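Local coordinates for protein ecdysteroid-phosphate phosphatase (Bombyx mori, PDB 3C7T) that hydrolyses phosphorylated ecdysteroids, above all ecdysone 22-phosphate, to release the active hormones, and also shows protein tyrosine phosphatase activity, at residues 85-90 and 110-115. Residues are numbered along the deposited sequence; the frame is centred on the assembly and turned at random.
Sequences VYASPA and VKIKVE
Ala87 O is met twice from segment 110-115: Glu115 N donates to it at 2.8 Å along an almost straight N-H...O path of 176°, and Val114 CA adds a CA-H...O contact. The same doubling recurs at Lys113 O, which accepts from Ala87 N at 2.9 Å and lies 3.3 Å from Tyr86 CA. A third backbone bond, Lys113 N to Val85 O, completes the ladder, pairing Tyr86 with Lys113 and Ala87 with Val114 in parallel register. Where the ladder frays toward Val110, a water bridges the two segments, accepting from Val85 N and donating to Lys111 O; Lys113 NZ also donates to it, at 3.0 Å. The topology is a beta-alpha-beta crossover: helix 91-104 connects the two strands, and 112-114 forms one margin of the six-stranded mixed sheet in this histidine phosphatase domain. On the face turned to helix 91-104, Ile112 CG2, anti to its backbone N, reaches Ala87 CB at 3.8 Å, and the Ile112 side chain also packs on Ala97, Gln98 and Leu101. On the other face the Lys113 chain runs beside the Tyr86 ring, CD approaching CE2 at 3.7 Å, before bends at chi3 and chi4 (-145° and -46°) bring NZ to the water. Beyond strand 84-87, Pro89 CB packs on Val114 CG1 at 3.6 Å. Glu115 turns its carboxylate away from segment 85-90: OE1 is hydrogen-bonded to Tyr149 OH and Tyr152 N, OE2 to Gly117 N and Val153 N, and the three backbone donors would favour a charged carboxylate. Ser88 leads from the sheet toward the active site: its OG is hydrogen-bonded to NE2 of His192, an inferred active-site residue, and its side chain comes within about 7 Å of the bound tungstate (nearest atoms).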
loop_
_atom_site.group_PDB
_atom_site.type_symbol
_atom_site.label_atom_id
_atom_site.label_comp_id
_atom_site.label_asym_id
_atom_site.label_seq_id
_atom_site.Cartn_x
_atom_site.Cartn_y
_atom_site.Cartn_z
ATOM N N VAL A 85 -17.670 -11.055 12.957
ATOM C CA VAL A 85 -16.430 -10.275 12.957
ATOM C C VAL A 85 -16.243 -9.650 14.339
ATOM O O VAL A 85 -17.100 -8.887 14.817
ATOM C CB VAL A 85 -16.445 -9.181 11.858
ATOM C CG1 VAL A 85 -15.174 -8.337 11.897
ATOM C CG2 VAL A 85 -16.623 -9.806 10.472
ATOM N N TYR A 86 -15.143 -10.030 14.983
ATOM C CA TYR A 86 -14.789 -9.541 16.325
ATOM C C TYR A 86 -13.460 -8.797 16.232
ATOM O O TYR A 86 -12.528 -9.284 15.593
ATOM C CB TYR A 86 -14.677 -10.707 17.318
ATOM C CG TYR A 86 -15.951 -11.522 17.423
ATOM C CD1 TYR A 86 -16.229 -12.524 16.493
ATOM C CD2 TYR A 86 -16.883 -11.278 18.439
ATOM C CE1 TYR A 86 -17.409 -13.278 16.580
ATOM C CE2 TYR A 86 -18.067 -12.033 18.542
ATOM C CZ TYR A 86 -18.318 -13.024 17.601
ATOM O OH TYR A 86 -19.466 -13.773 17.660
ATOM N N ALA A 87 -13.382 -7.629 16.866
ATOM C CA ALA A 87 -12.172 -6.816 16.828
ATOM C C ALA A 87 -11.780 -6.354 18.216
ATOM O O ALA A 87 -12.638 -5.993 19.029
ATOM C CB ALA A 87 -12.359 -5.630 15.926
ATOM N N SER A 88 -10.471 -6.366 18.484
ATOM C CA SER A 88 -9.933 -5.735 19.677
ATOM C C SER A 88 -10.383 -4.275 19.673
ATOM O O SER A 88 -10.590 -3.715 18.617
ATOM C CB SER A 88 -8.405 -5.800 19.619
ATOM O OG SER A 88 -7.839 -4.849 20.481
ATOM N N PRO A 89 -10.568 -3.658 20.857
ATOM C CA PRO A 89 -11.063 -2.281 20.856
ATOM C C PRO A 89 -10.027 -1.212 20.438
ATOM O O PRO A 89 -10.397 -0.035 20.314
ATOM C CB PRO A 89 -11.534 -2.083 22.312
ATOM C CG PRO A 89 -10.678 -3.007 23.094
ATOM C CD PRO A 89 -10.410 -4.193 22.222
ATOM N N ALA A 90 -8.763 -1.610 20.219
ATOM C CA ALA A 90 -7.726 -0.702 19.694
ATOM C C ALA A 90 -8.169 -0.171 18.343
ATOM O O ALA A 90 -8.649 -0.949 17.485
ATOM C CB ALA A 90 -6.377 -1.431 19.556
ATOM N N VAL A 110 -23.232 -7.092 8.154
ATOM C CA VAL A 110 -22.075 -7.720 8.811
ATOM C C VAL A 110 -21.314 -6.648 9.577
ATOM O O VAL A 110 -20.595 -5.841 8.987
ATOM C CB VAL A 110 -21.145 -8.466 7.818
ATOM C CG1 VAL A 110 -19.977 -9.133 8.566
ATOM C CG2 VAL A 110 -21.936 -9.504 7.004
ATOM N N LYS A 111 -21.503 -6.654 10.896
ATOM C CA LYS A 111 -21.065 -5.572 11.760
ATOM C C LYS A 111 -19.819 -5.965 12.528
ATOM O O LYS A 111 -19.596 -7.148 12.815
ATOM C CB LYS A 111 -22.166 -5.233 12.773
ATOM C CG LYS A 111 -23.500 -4.800 12.178
ATOM C CD LYS A 111 -23.472 -3.344 11.751
ATOM C CE LYS A 111 -24.855 -2.859 11.405
ATOM N NZ LYS A 111 -24.767 -1.652 10.533
ATOM N N ILE A 112 -19.015 -4.965 12.869
ATOM C CA ILE A 112 -17.830 -5.186 13.685
ATOM C C ILE A 112 -18.209 -5.199 15.166
ATOM O O ILE A 112 -18.722 -4.200 15.695
ATOM C CB ILE A 112 -16.768 -4.095 13.454
ATOM C CG1 ILE A 112 -16.371 -4.040 11.974
ATOM C CG2 ILE A 112 -15.517 -4.368 14.322
ATOM C CD1 ILE A 112 -15.699 -2.765 11.582
ATOM N N LYS A 113 -17.953 -6.330 15.819
ATOM C CA LYS A 113 -18.240 -6.499 17.235
ATOM C C LYS A 113 -16.974 -6.219 18.036
ATOM O O LYS A 113 -16.027 -7.009 17.995
ATOM C CB LYS A 113 -18.726 -7.925 17.501
ATOM C CG LYS A 113 -20.034 -8.289 16.763
ATOM C CD LYS A 113 -20.503 -9.696 17.106
ATOM C CE LYS A 113 -21.166 -10.386 15.909
ATOM N NZ LYS A 113 -22.148 -9.508 15.205
ATOM N N VAL A 114 -16.968 -5.106 18.766
ATOM C CA VAL A 114 -15.775 -4.658 19.486
ATOM C C VAL A 114 -15.731 -5.419 20.806
ATOM O O VAL A 114 -16.632 -5.293 21.654
ATOM C CB VAL A 114 -15.769 -3.118 19.677
ATOM C CG1 VAL A 114 -14.675 -2.670 20.663
ATOM C CG2 VAL A 114 -15.602 -2.423 18.327
ATOM N N GLU A 115 -14.693 -6.237 20.943
ATOM C CA GLU A 115 -14.564 -7.190 22.031
ATOM C C GLU A 115 -13.287 -6.907 22.821
ATOM O O GLU A 115 -12.186 -7.206 22.353
ATOM C CB GLU A 115 -14.518 -8.603 21.454
ATOM C CG GLU A 115 -14.359 -9.686 22.507
ATOM C CD GLU A 115 -15.327 -9.488 23.669
ATOM O OE1 GLU A 115 -16.563 -9.553 23.435
ATOM O OE2 GLU A 115 -14.846 -9.256 24.797
HETATM O O HOH W 1 -20.222 -9.734 12.951
#